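Local coordinates for protein AT5g51070/K3K7_27 (Arabidopsis thaliana, PDB 5GKM) that probably works as an ATP-hydrolysing Clp chaperone partnering a caseinolytic protease, represented here by its N-terminal domain alone, at residues Arg9-Ala14 / Cys115-Pro120; Val33-Leu38 / Ile97-Val102. All blocks are in the same frame, centred on the assembly; numbering follows the deposited sequence. Where two conformers were deposited one is given.

Interaction 1 of 2, residues Arg9-Ala14 / Cys115-Pro120; sequences RFTERA and CQYIAP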
ATOM      1  N   ARG A   9      -8.707  -8.684 -12.104  1.00 20.02           N
ATOM      2  CA  ARG A   9      -7.499  -9.449 -12.069  1.00 21.41           C
ATOM      3  C   ARG A   9      -6.692  -9.370 -10.804  1.00 17.68           C
ATOM      4  O   ARG A   9      -5.691  -9.974 -10.712  1.00 18.53           O
ATOM      5  CB  ARG A   9      -6.648  -9.205 -13.285  1.00 24.10           C
ATOM      6  CG  ARG A   9      -7.273  -9.878 -14.485  1.00 27.97           C
ATOM      7  CD  ARG A   9      -6.263 -10.155 -15.546  1.00 34.01           C
ATOM      8  NE  ARG A   9      -6.891 -10.750 -16.675  1.00 35.73           N
ATOM      9  CZ  ARG A   9      -6.572 -11.921 -17.182  1.00 41.64           C
ATOM     10  NH1 ARG A   9      -5.581 -12.603 -16.675  1.00 42.54           N
ATOM     11  NH2 ARG A   9      -7.242 -12.384 -18.230  1.00 40.45           N
ATOM     12  N   PHE A  10      -7.184  -8.623  -9.839  1.00 15.72           N
ATOM     13  CA  PHE A  10      -6.513  -8.528  -8.562  1.00 13.74           C
ATOM     14  C   PHE A  10      -6.797  -9.780  -7.729  1.00 14.08           C
ATOM     15  O   PHE A  10      -7.906 -10.209  -7.661  1.00 13.82           O
ATOM     16  CB  PHE A  10      -6.934  -7.267  -7.802  1.00 13.70           C
ATOM     17  CG  PHE A  10      -6.306  -5.987  -8.297  1.00 13.76           C
ATOM     18  CD1 PHE A  10      -6.486  -5.574  -9.575  1.00 15.54           C
ATOM     19  CD2 PHE A  10      -5.587  -5.179  -7.458  1.00 13.76           C
ATOM     20  CE1 PHE A  10      -5.921  -4.412 -10.027  1.00 15.28           C
ATOM     21  CE2 PHE A  10      -5.041  -4.016  -7.909  1.00 14.17           C
ATOM     22  CZ  PHE A  10      -5.217  -3.634  -9.212  1.00 13.54           C
ATOM     23  N   THR A  11      -5.779 -10.342  -7.118  1.00 12.72           N
ATOM     24  CA  THR A  11      -5.955 -11.503  -6.321  1.00 14.95           C
ATOM     25  C   THR A  11      -6.734 -11.201  -5.044  1.00 14.92           C
ATOM     26  O   THR A  11      -6.859 -10.096  -4.611  1.00 12.89           O
ATOM     27  CB  THR A  11      -4.653 -12.177  -5.912  1.00 14.23           C
ATOM     28  OG1 THR A  11      -3.960 -11.387  -4.952  1.00 13.50           O
ATOM     29  CG2 THR A  11      -3.778 -12.428  -7.135  1.00 15.23           C
ATOM     30  N   GLU A  12      -7.252 -12.283  -4.485  1.00 15.27           N
ATOM     31  CA  GLU A  12      -7.923 -12.188  -3.104  0.60 16.33           C
ATOM     32  C   GLU A  12      -7.050 -11.447  -1.931  1.00 14.77           C
ATOM     33  O   GLU A  12      -7.540 -10.609  -1.298  1.00 13.95           O
ATOM     34  CB  GLU A  12      -8.342 -13.577  -2.601  0.60 19.64           C
ATOM     35  CG  GLU A  12      -8.991 -13.552  -1.246  0.60 21.52           C
ATOM     36  CD  GLU A  12      -9.098 -14.942  -0.600  0.60 25.34           C
ATOM     37  OE1 GLU A  12      -8.869 -15.974  -1.258  0.60 31.46           O
ATOM     38  OE2 GLU A  12      -9.291 -15.006   0.617  0.60 29.30           O
ATOM     39  N   ARG A  13      -5.765 -11.749  -1.940  1.00 14.54           N
ATOM     40  CA  ARG A  13      -4.862 -11.072  -1.076  1.00 13.42           C
ATOM     41  C   ARG A  13      -4.773  -9.604  -1.447  1.00 12.99           C
ATOM     42  O   ARG A  13      -4.665  -8.804  -0.586  1.00 12.56           O
ATOM     43  CB  ARG A  13      -3.444 -11.624  -1.095  1.00 14.91           C
ATOM     44  CG  ARG A  13      -3.312 -13.063  -0.668  1.00 15.10           C
ATOM     45  CD  ARG A  13      -1.861 -13.516  -0.575  1.00 16.03           C
ATOM     46  NE  ARG A  13      -1.112 -12.574   0.203  1.00 14.88           N
ATOM     47  CZ  ARG A  13       0.099 -12.173  -0.091  1.00 16.45           C
ATOM     48  NH1 ARG A  13       0.724 -12.677  -1.126  1.00 16.79           N
ATOM     49  NH2 ARG A  13       0.659 -11.234   0.649  1.00 16.45           N
ATOM     50  N   ALA A  14      -4.698  -9.316  -2.725  1.00 12.03           N
ATOM     51  CA  ALA A  14      -4.539  -7.932  -3.098  1.00 13.38           C
ATOM     52  C   ALA A  14      -5.765  -7.097  -2.701  1.00 13.34           C
ATOM     53  O   ALA A  14      -5.648  -5.999  -2.298  1.00 11.91           O
ATOM     54  CB  ALA A  14      -4.280  -7.813  -4.579  1.00 13.60           C
ATOM     55  N   CYS A 115       2.247 -11.818 -16.078  1.00 20.71           N
ATOM     56  CA  CYS A 115       1.398 -12.520 -15.029  0.70 20.65           C
ATOM     57  C   CYS A 115      -0.263 -12.371 -15.231  1.00 20.93           C
ATOM     58  O   CYS A 115      -0.669 -11.505 -15.908  1.00 22.35           O
ATOM     59  CB  CYS A 115       1.779 -11.773 -13.761  0.70 21.75           C
ATOM     60  SG  CYS A 115       1.149 -12.646 -12.398  0.70 22.27           S
ATOM     61  N   GLN A 116      -0.954 -13.394 -14.819  1.00 20.96           N
ATOM     62  CA  GLN A 116      -2.352 -13.433 -15.005  1.00 24.09           C
ATOM     63  C   GLN A 116      -3.105 -12.644 -13.936  1.00 21.26           C
ATOM     64  O   GLN A 116      -4.260 -12.487 -14.021  1.00 23.38           O
ATOM     65  CB  GLN A 116      -2.840 -14.878 -15.022  1.00 27.42           C
ATOM     66  CG  GLN A 116      -2.310 -15.680 -16.201  1.00 34.73           C
ATOM     67  CD  GLN A 116      -2.702 -15.093 -17.531  1.00 39.95           C
ATOM     68  OE1 GLN A 116      -3.786 -14.563 -17.691  1.00 48.83           O
ATOM     69  NE2 GLN A 116      -1.831 -15.214 -18.505  1.00 48.15           N
ATOM     70  N   TYR A 117      -2.397 -12.196 -12.934  1.00 19.19           N
ATOM     71  CA  TYR A 117      -3.007 -11.627 -11.757  1.00 18.31           C
ATOM     72  C   TYR A 117      -2.214 -10.446 -11.247  1.00 15.93           C
ATOM     73  O   TYR A 117      -1.107 -10.328 -11.558  1.00 15.40           O
ATOM     74  CB  TYR A 117      -3.107 -12.649 -10.630  1.00 19.93           C
ATOM     75  CG  TYR A 117      -1.804 -13.347 -10.251  1.00 20.24           C
ATOM     76  CD1 TYR A 117      -0.902 -12.743  -9.444  1.00 21.43           C
ATOM     77  CD2 TYR A 117      -1.495 -14.623 -10.712  1.00 24.21           C
ATOM     78  CE1 TYR A 117       0.268 -13.319  -9.092  1.00 20.81           C
ATOM     79  CE2 TYR A 117      -0.344 -15.237 -10.343  1.00 23.97           C
ATOM     80  CZ  TYR A 117       0.554 -14.581  -9.549  1.00 25.44           C
ATOM     81  OH  TYR A 117       1.720 -15.202  -9.205  1.00 27.12           O
ATOM     82  N   ILE A 118      -2.840  -9.609 -10.441  1.00 14.84           N
ATOM     83  CA  ILE A 118      -2.154  -8.541  -9.738  1.00 14.01           C
ATOM     84  C   ILE A 118      -2.205  -8.925  -8.267  1.00 13.88           C
ATOM     85  O   ILE A 118      -3.236  -9.013  -7.694  1.00 12.29           O
ATOM     86  CB  ILE A 118      -2.834  -7.160  -9.890  1.00 14.29           C
ATOM     87  CG1 ILE A 118      -2.728  -6.609 -11.293  1.00 17.42           C
ATOM     88  CG2 ILE A 118      -2.166  -6.138  -9.013  1.00 14.27           C
ATOM     89  CD1 ILE A 118      -3.777  -7.074 -12.234  1.00 19.27           C
ATOM     90  N   ALA A 119      -1.049  -9.208  -7.730  1.00 14.05           N
ATOM     91  CA  ALA A 119      -0.877  -9.580  -6.359  1.00 13.66           C
ATOM     92  C   ALA A 119      -0.434  -8.405  -5.507  1.00 12.25           C
ATOM     93  O   ALA A 119      -0.076  -7.424  -5.965  1.00 11.46           O
ATOM     94  CB  ALA A 119       0.097 -10.737  -6.224  1.00 13.94           C
ATOM     95  N   PRO A 120      -0.437  -8.621  -4.196  1.00 11.75           N
ATOM     96  CA  PRO A 120       0.045  -7.554  -3.314  1.00 11.24           C
ATOM     97  C   PRO A 120       1.501  -7.138  -3.644  1.00 12.05           C
ATOM     98  O   PRO A 120       1.884  -6.038  -3.463  1.00 11.55           O
ATOM     99  CB  PRO A 120      -0.008  -8.208  -1.922  1.00 13.44           C
ATOM    100  CG  PRO A 120      -1.099  -9.161  -2.014  1.00 14.10           C
ATOM    101  CD  PRO A 120      -0.961  -9.739  -3.393  1.00 13.54           C
TER
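R9 lies side by side with Q116, the two side chains pointing the same way. Its CB rests on CD1 of I118 at 3.7 Å. CG and CD then pass the main chain of Q116, R9 CD coming within 3.4 Å of Q116 O. The chain stays extended through NE, carrying the guanidinium to a point where NH1 donates twice: to Q116 O (3.0 Å) and to Q116 OE1 (2.8 Å). Guanidinium and side-chain amide planes stand 60° apart.

Beyond this grip the backbones form a single bridge in the parallel pattern, because I118 bonds to the residues flanking F10: I118 N donates to R9 O at 2.9 Å, and T11 N to I118 O, also at 2.9 Å. The bridge ties the N-terminal lead-in of the Clp N-terminal domain to the loop after helix 97-112, and each strand-like piece runs straight into a helix N-cap, T11 for helix 12-27 and A119 for helix 120-130.

I118 CG2 sits over one face of the F10 ring, a CH-pi contact 3.8 Å from the centroid and 15° off its normal. On the other side of the bridge T11 CG2 packs against CB of Y117, while T11 OG1 accepts the capping bond from A14 N (3.1 Å). P120 wedges its CG against CB of R13 and also under the centre of that residue's guanidinium; a bend at chi3 (50°) turns NE back toward the proline ring, and salt bridges to E45 and E121 hold the charged end.

Interaction 2 of 2, residues Val33-Leu38 / Ile97-Val102; sequences VYTQHL and ISTKRV
T99 OG1 is gripped from two directions: it donates to V33 O at 2.9 Å and is also hydrogen-bonded to the hydroxyl of S96, one residue before helix 97-112. The bond to V33 is bent at the acceptor, with a C=O...O angle of 120° and the donor 42° out of the carbonyl plane. With chi1 at -58°, OG1 lies beside the backbone N of T99 and anti to its carbonyl carbon, turned to the last extended residues before helix 35-45.

The helices come close here, the CA atoms of T35 and T99 being 5.3 Å apart. Their side chains slide past each other in opposite directions: T35 CG2 reaches T99 OG1 and T99 N, both at 3.7 Å, while T35 OG1 is held by D131. The same methyl also touches S98 CB and, at 4.0 Å, V102 CG2. One turn further on, L38 and V102 meet tip to tip, L38 CD2 lying 3.7 Å from V102 CG1. I123 and V130 of helix 120-130 extend this apolar layer.

At the start of helix 35-45, T35 N donates to a water at 3.0 Å. Y34 N donates to H37 ND1 at 3.0 Å, nearly in the plane of the imidazole, which implies that ND1 carries no proton. Y34 is the N-cap and H37 the third helical residue, so this bond is the side-chain-to-N-cap half of a capping box, at a helix start packed within the all-helical Clp N-terminal domain.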
ATOM      1  N   VAL A  33      -7.798   7.415   0.879  1.00 13.85           N
ATOM      2  CA  VAL A  33      -6.651   6.562   1.076  1.00 12.69           C
ATOM      3  C   VAL A  33      -5.474   7.108   0.277  1.00 12.83           C
ATOM      4  O   VAL A  33      -5.517   7.185  -0.897  1.00 13.43           O
ATOM      5  CB  VAL A  33      -6.942   5.172   0.504  1.00 12.11           C
ATOM      6  CG1 VAL A  33      -5.740   4.278   0.635  1.00 13.71           C
ATOM      7  CG2 VAL A  33      -8.107   4.547   1.212  1.00 14.36           C
ATOM      8  N   TYR A  34      -4.438   7.510   0.974  1.00 12.17           N
ATOM      9  CA  TYR A  34      -3.219   7.936   0.357  1.00 12.95           C
ATOM     10  C   TYR A  34      -2.186   6.794   0.463  1.00 12.42           C
ATOM     11  O   TYR A  34      -2.476   5.785   0.983  1.00 13.33           O
ATOM     12  CB  TYR A  34      -2.709   9.241   0.940  1.00 14.28           C
ATOM     13  CG  TYR A  34      -3.457  10.483   0.519  1.00 15.83           C
ATOM     14  CD1 TYR A  34      -4.607  10.860   1.136  1.00 18.17           C
ATOM     15  CD2 TYR A  34      -2.970  11.264  -0.481  1.00 16.93           C
ATOM     16  CE1 TYR A  34      -5.268  12.003   0.748  1.00 18.90           C
ATOM     17  CE2 TYR A  34      -3.619  12.411  -0.891  1.00 18.32           C
ATOM     18  CZ  TYR A  34      -4.782  12.762  -0.283  1.00 19.51           C
ATOM     19  OH  TYR A  34      -5.397  13.922  -0.665  1.00 21.28           O
ATOM     20  N   THR A  35      -1.015   6.984  -0.105  1.00 12.77           N
ATOM     21  CA  THR A  35      -0.129   5.862  -0.291  1.00 13.03           C
ATOM     22  C   THR A  35       0.437   5.290   0.988  1.00 13.29           C
ATOM     23  O   THR A  35       0.749   4.164   1.035  1.00 12.25           O
ATOM     24  CB  THR A  35       0.954   6.095  -1.354  1.00 12.63           C
ATOM     25  OG1 THR A  35       1.666   7.279  -1.074  1.00 13.55           O
ATOM     26  CG2 THR A  35       0.304   6.187  -2.661  1.00 14.06           C
ATOM     27  N   GLN A  36       0.603   6.129   1.991  1.00 13.45           N
ATOM     28  CA  GLN A  36       1.024   5.604   3.281  1.00 13.33           C
ATOM     29  C   GLN A  36      -0.036   4.656   3.898  1.00 12.76           C
ATOM     30  O   GLN A  36       0.269   3.791   4.623  1.00 13.35           O
ATOM     31  CB  GLN A  36       1.440   6.710   4.265  1.00 15.11           C
ATOM     32  CG  GLN A  36       0.304   7.568   4.791  1.00 16.58           C
ATOM     33  CD  GLN A  36      -0.025   8.747   3.911  1.00 16.05           C
ATOM     34  OE1 GLN A  36       0.290   8.784   2.758  1.00 15.18           O
ATOM     35  NE2 GLN A  36      -0.653   9.725   4.507  1.00 15.98           N
ATOM     36  N   HIS A  37      -1.290   4.929   3.611  1.00 13.01           N
ATOM     37  CA  HIS A  37      -2.348   4.060   4.030  1.00 13.31           C
ATOM     38  C   HIS A  37      -2.364   2.737   3.314  1.00 11.98           C
ATOM     39  O   HIS A  37      -2.668   1.734   3.861  1.00 12.07           O
ATOM     40  CB  HIS A  37      -3.699   4.753   3.984  1.00 14.40           C
ATOM     41  CG  HIS A  37      -3.671   6.123   4.573  1.00 14.24           C
ATOM     42  ND1 HIS A  37      -4.038   7.224   3.896  1.00 15.89           N
ATOM     43  CD2 HIS A  37      -3.277   6.548   5.825  1.00 15.87           C
ATOM     44  CE1 HIS A  37      -3.878   8.285   4.677  1.00 15.76           C
ATOM     45  NE2 HIS A  37      -3.423   7.869   5.863  1.00 15.93           N
ATOM     46  N   LEU A  38      -2.066   2.805   2.033  1.00 11.94           N
ATOM     47  CA  LEU A  38      -1.912   1.593   1.259  1.00 11.77           C
ATOM     48  C   LEU A  38      -0.757   0.737   1.829  1.00 10.85           C
ATOM     49  O   LEU A  38      -0.845  -0.432   1.888  1.00 11.21           O
ATOM     50  CB  LEU A  38      -1.650   1.944  -0.201  1.00 12.17           C
ATOM     51  CG  LEU A  38      -1.486   0.732  -1.099  1.00 11.79           C
ATOM     52  CD1 LEU A  38      -2.697  -0.203  -1.072  1.00 14.20           C
ATOM     53  CD2 LEU A  38      -1.172   1.176  -2.508  1.00 12.65           C
ATOM     54  N   ILE A  97      -5.208  10.285  -5.950  1.00 14.06           N
ATOM     55  CA  ILE A  97      -4.615  10.196  -7.258  1.00 15.18           C
ATOM     56  C   ILE A  97      -3.332   9.418  -7.131  1.00 14.69           C
ATOM     57  O   ILE A  97      -3.079   8.598  -7.911  1.00 15.18           O
ATOM     58  CB  ILE A  97      -4.285  11.604  -7.760  1.00 16.31           C
ATOM     59  CG1 ILE A  97      -5.580  12.279  -8.133  1.00 19.46           C
ATOM     60  CG2 ILE A  97      -3.360  11.596  -8.960  1.00 18.25           C
ATOM     61  CD1 ILE A  97      -5.464  13.792  -8.179  1.00 22.21           C
ATOM     62  N   SER A  98      -2.557   9.750  -6.123  1.00 15.24           N
ATOM     63  CA  SER A  98      -1.227   8.884  -5.983  0.70 14.48           C
ATOM     64  C   SER A  98      -1.476   7.289  -5.834  1.00 14.66           C
ATOM     65  O   SER A  98      -0.814   6.517  -6.384  1.00 14.64           O
ATOM     66  CB  SER A  98      -0.443   9.460  -4.794  0.70 16.20           C
ATOM     67  OG  SER A  98      -1.245   9.569  -3.605  0.70 16.92           O
ATOM     68  N   THR A  99      -2.477   7.009  -5.007  1.00 12.45           N
ATOM     69  CA  THR A  99      -2.832   5.663  -4.793  1.00 12.28           C
ATOM     70  C   THR A  99      -3.311   5.043  -6.106  1.00 11.63           C
ATOM     71  O   THR A  99      -2.984   3.967  -6.372  1.00 12.94           O
ATOM     72  CB  THR A  99      -3.890   5.523  -3.662  1.00 12.33           C
ATOM     73  OG1 THR A  99      -3.357   6.092  -2.498  1.00 13.34           O
ATOM     74  CG2 THR A  99      -4.228   4.061  -3.437  1.00 13.62           C
ATOM     75  N   LYS A 100      -4.116   5.759  -6.861  1.00 12.19           N
ATOM     76  CA  LYS A 100      -4.580   5.219  -8.107  1.00 13.76           C
ATOM     77  C   LYS A 100      -3.419   4.973  -9.086  1.00 13.91           C
ATOM     78  O   LYS A 100      -3.449   4.093  -9.884  1.00 15.29           O
ATOM     79  CB  LYS A 100      -5.636   6.122  -8.743  1.00 15.66           C
ATOM     80  CG  LYS A 100      -6.949   6.158  -7.970  1.00 16.64           C
ATOM     81  CD  LYS A 100      -7.927   7.134  -8.630  1.00 20.81           C
ATOM     82  CE  LYS A 100      -9.259   7.312  -7.947  1.00 27.63           C
ATOM     83  NZ  LYS A 100     -10.049   6.060  -7.961  1.00 31.89           N
ATOM     84  N   ARG A 101      -2.460   5.843  -9.019  1.00 13.46           N
ATOM     85  CA  ARG A 101      -1.294   5.722  -9.849  1.00 15.07           C
ATOM     86  C   ARG A 101      -0.574   4.432  -9.491  1.00 13.36           C
ATOM     87  O   ARG A 101      -0.150   3.729 -10.324  1.00 14.15           O
ATOM     88  CB  ARG A 101      -0.399   6.920  -9.671  1.00 17.34           C
ATOM     89  CG  ARG A 101       0.865   6.848 -10.460  1.00 23.27           C
ATOM     90  CD  ARG A 101       1.598   8.170 -10.580  1.00 29.62           C
ATOM     91  NE  ARG A 101       2.975   7.912 -11.034  1.00 37.12           N
ATOM     92  CZ  ARG A 101       4.006   8.747 -10.972  1.00 42.10           C
ATOM     93  NH1 ARG A 101       3.876   9.964 -10.516  1.00 52.37           N
ATOM     94  NH2 ARG A 101       5.194   8.357 -11.374  1.00 46.18           N
ATOM     95  N   VAL A 102      -0.486   4.159  -8.202  1.00 12.96           N
ATOM     96  CA  VAL A 102       0.155   2.946  -7.780  1.00 11.83           C
ATOM     97  C   VAL A 102      -0.562   1.697  -8.296  1.00 12.28           C
ATOM     98  O   VAL A 102       0.047   0.752  -8.700  1.00 13.08           O
ATOM     99  CB  VAL A 102       0.293   2.925  -6.233  1.00 12.29           C
ATOM    100  CG1 VAL A 102       0.622   1.540  -5.705  1.00 12.88           C
ATOM    101  CG2 VAL A 102       1.335   3.933  -5.807  1.00 14.46           C
TER
HETATM  102  O   HOH W   1       0.028   9.469  -1.452  1.00 15.58           O

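In the fold
Both segments of interaction 2 fall between the two segments of interaction 1 in the sequence; the contact centres are about 17 Å apart and their nearest atoms about 7 Å, so they do not meet directly. Helices 12-27 and 35-45 follow each other, and helix 97-112 starts in interaction 2 and ends just before 115-120. The two places resemble each other: in both a histidine ND1 accepts from the N-cap backbone N (H37 from Y34, H122 from A119), and V33 bonds to P94 and S96 much as I118 bonds to R9 and T11. This is consistent with the domain's two Clp N-terminal sequence repeats, each contact tying distant chain parts into one helical bundle.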